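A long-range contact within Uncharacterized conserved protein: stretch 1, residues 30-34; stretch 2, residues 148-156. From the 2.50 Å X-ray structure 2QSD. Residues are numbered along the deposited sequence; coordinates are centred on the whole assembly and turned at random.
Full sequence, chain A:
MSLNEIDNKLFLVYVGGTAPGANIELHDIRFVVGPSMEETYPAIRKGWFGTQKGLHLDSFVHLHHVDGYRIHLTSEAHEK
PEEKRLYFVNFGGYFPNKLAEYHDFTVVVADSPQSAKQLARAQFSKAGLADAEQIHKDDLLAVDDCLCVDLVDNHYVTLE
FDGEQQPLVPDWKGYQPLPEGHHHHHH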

# COMPACT_ATOMS: atom_id res chain seq x y z
N ARG A 30 -2.95 -11.29 3.19
CA ARG A 30 -3.16 -12.68 2.76
C ARG A 30 -3.84 -13.51 3.86
O ARG A 30 -3.62 -13.27 5.06
CB ARG A 30 -1.85 -13.35 2.35
CG ARG A 30 -0.96 -12.59 1.36
CD ARG A 30 -1.69 -12.19 0.08
NE ARG A 30 -2.20 -13.33 -0.67
CZ ARG A 30 -3.01 -13.24 -1.73
NH1 ARG A 30 -3.41 -12.05 -2.17
NH2 ARG A 30 -3.43 -14.33 -2.34
N PHE A 31 -4.65 -14.47 3.44
CA PHE A 31 -5.19 -15.48 4.34
C PHE A 31 -4.45 -16.78 4.08
O PHE A 31 -4.34 -17.20 2.94
CB PHE A 31 -6.69 -15.66 4.14
CG PHE A 31 -7.50 -14.49 4.62
CD1 PHE A 31 -7.80 -13.43 3.77
CD2 PHE A 31 -7.96 -14.45 5.94
CE1 PHE A 31 -8.55 -12.34 4.22
CE2 PHE A 31 -8.71 -13.37 6.41
CZ PHE A 31 -9.01 -12.31 5.55
N VAL A 32 -3.93 -17.39 5.14
CA VAL A 32 -3.13 -18.62 5.03
C VAL A 32 -3.47 -19.60 6.15
O VAL A 32 -3.91 -19.19 7.23
CB VAL A 32 -1.60 -18.34 5.04
CG1 VAL A 32 -1.14 -17.76 3.71
CG2 VAL A 32 -1.20 -17.42 6.20
N VAL A 33 -3.29 -20.90 5.88
CA VAL A 33 -3.61 -21.95 6.83
C VAL A 33 -2.41 -22.86 7.10
O VAL A 33 -1.81 -23.39 6.18
CB VAL A 33 -4.83 -22.79 6.37
CG1 VAL A 33 -5.02 -24.03 7.23
CG2 VAL A 33 -6.09 -21.96 6.42
N GLY A 34 -2.07 -23.03 8.38
CA GLY A 34 -1.01 -23.94 8.80
C GLY A 34 -1.02 -24.21 10.30
O GLY A 34 -1.71 -23.51 11.05
N CYS A 148 -14.87 -13.50 -0.27
CA CYS A 148 -15.35 -14.62 0.52
C CYS A 148 -14.21 -15.55 0.89
O CYS A 148 -13.49 -16.06 0.03
CB CYS A 148 -16.44 -15.39 -0.24
SG CYS A 148 -17.25 -16.65 0.76
N VAL A 149 -14.05 -15.78 2.19
CA VAL A 149 -12.96 -16.60 2.71
C VAL A 149 -13.51 -17.97 3.12
O VAL A 149 -13.79 -18.22 4.29
CB VAL A 149 -12.26 -15.89 3.91
CG1 VAL A 149 -10.93 -16.55 4.22
CG2 VAL A 149 -12.04 -14.41 3.63
N ASP A 150 -13.65 -18.86 2.14
CA ASP A 150 -14.24 -20.18 2.37
C ASP A 150 -13.32 -21.33 1.99
O ASP A 150 -13.50 -22.46 2.46
CB ASP A 150 -15.59 -20.32 1.65
CG ASP A 150 -15.47 -20.26 0.13
OD1 ASP A 150 -16.31 -20.89 -0.54
OD2 ASP A 150 -14.54 -19.60 -0.39
N LEU A 151 -12.34 -21.04 1.14
CA LEU A 151 -11.32 -22.01 0.77
C LEU A 151 -9.97 -21.31 0.89
O LEU A 151 -9.74 -20.29 0.24
CB LEU A 151 -11.53 -22.48 -0.67
CG LEU A 151 -11.32 -23.94 -1.07
CD1 LEU A 151 -11.14 -24.03 -2.58
CD2 LEU A 151 -10.15 -24.61 -0.35
N VAL A 152 -9.11 -21.85 1.74
CA VAL A 152 -7.79 -21.28 2.00
C VAL A 152 -6.76 -22.40 2.10
O VAL A 152 -6.86 -23.23 3.01
CB VAL A 152 -7.74 -20.47 3.34
CG1 VAL A 152 -6.41 -19.76 3.47
CG2 VAL A 152 -8.88 -19.46 3.45
N ASP A 153 -5.79 -22.40 1.19
CA ASP A 153 -4.72 -23.42 1.14
C ASP A 153 -5.25 -24.86 1.25
O ASP A 153 -4.80 -25.63 2.10
CB ASP A 153 -3.64 -23.17 2.22
CG ASP A 153 -3.02 -21.78 2.14
OD1 ASP A 153 -3.11 -21.11 1.08
OD2 ASP A 153 -2.42 -21.35 3.15
N ASN A 154 -6.24 -25.17 0.41
CA ASN A 154 -6.91 -26.49 0.36
C ASN A 154 -7.67 -26.89 1.62
O ASN A 154 -7.97 -28.07 1.84
CB ASN A 154 -5.95 -27.61 -0.10
CG ASN A 154 -5.48 -27.42 -1.53
OD1 ASN A 154 -6.27 -27.08 -2.42
ND2 ASN A 154 -4.19 -27.65 -1.76
N HIS A 155 -8.00 -25.90 2.45
CA HIS A 155 -8.80 -26.12 3.64
C HIS A 155 -10.08 -25.31 3.55
O HIS A 155 -10.06 -24.13 3.18
CB HIS A 155 -8.03 -25.75 4.90
CG HIS A 155 -6.94 -26.70 5.25
ND1 HIS A 155 -5.65 -26.57 4.78
CD2 HIS A 155 -6.94 -27.81 6.03
CE1 HIS A 155 -4.90 -27.55 5.26
NE2 HIS A 155 -5.66 -28.32 6.02
N TYR A 156 -11.20 -25.96 3.86
CA TYR A 156 -12.50 -25.31 3.85
C TYR A 156 -12.78 -24.62 5.18
O TYR A 156 -12.46 -25.15 6.24
CB TYR A 156 -13.60 -26.30 3.49
CG TYR A 156 -13.56 -26.77 2.05
CD1 TYR A 156 -14.19 -26.04 1.04
CD2 TYR A 156 -12.88 -27.93 1.69
CE1 TYR A 156 -14.15 -26.45 -0.29
CE2 TYR A 156 -12.83 -28.36 0.36
CZ TYR A 156 -13.47 -27.62 -0.62
OH TYR A 156 -13.44 -28.03 -1.93
O HOH W 1 -3.19 -18.39 0.83

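The apolar centre of this contact is built from Phe31 and Val33 on the strand 30-34 and from Val149 and Val152 on the second stretch. All four CA-to-CB bonds point toward the opposing stretch. Because side chains alternate along an extended strand, Phe31 and Val33 face the contact together, while the CA-to-CB bond of Val32, between them, points away overall. Val152 serves both neighbours: its CG1 lies 3.7 Å from CG2 of Val33 and 4.2 Å from CB of Phe31, distances expected of carbon atoms in van der Waals contact. The same methyl reaches the backbone, with CG1 of Val152 3.3 Å from O of Phe31 and 3.8 Å from CA of Val32.

Two aromatic rings extend this centre, each offering a face to a valine methyl. CG2 of Val149 sits 4.2 Å from the centroid of the Phe31 ring, 14° off the ring normal, so a CH-pi contact is well supported; CG1 of Val149 also lies over a face, 4.0 Å from CG of Phe31. The second case reverses the roles of the stretches: CG1 of Val33 stands 3.9 Å from the centroid of the His155 ring, 26° off its normal, and 3.6 Å from ND1 of His155.

The backbones approach without pairing through hydrogen bonds to one another. CA of Val32 and CA of Val152 are 6.2 Å apart, and CA of Val33 and CA of Asp153 are 6.0 Å apart. Stretch 2 instead pairs with itself, through a type I' turn from Val152 to His155, closed by N of Val152 to O of His155 at 2.9 Å and N of His155 to O of Val152 at 3.0 Å. Asp153 and Asn154, at the turn's two central positions, have positive phi angles, 48° and 63°, as this turn requires. The His155 ring is tied back to the turn by a hydrogen bond from its ND1 to O of Asp153, 3.0 Å long with an N-H...O angle of 137°.

At the polar edge, Asp153 supplies the one direct hydrogen bond across the stretches. N of Val33 donates to OD2 of Asp153 at 2.9 Å, and the angle of 168° is nearly linear. A carboxylate thus satisfies a strand amide, with OD2 of Asp153 also 3.4 Å from CA of Val32. The other carboxylate oxygen works through water: one molecule donates to OD1 of Asp153 and to O of Phe31, each 2.7 Å from the water oxygen, bridging two acceptors that could not bond directly.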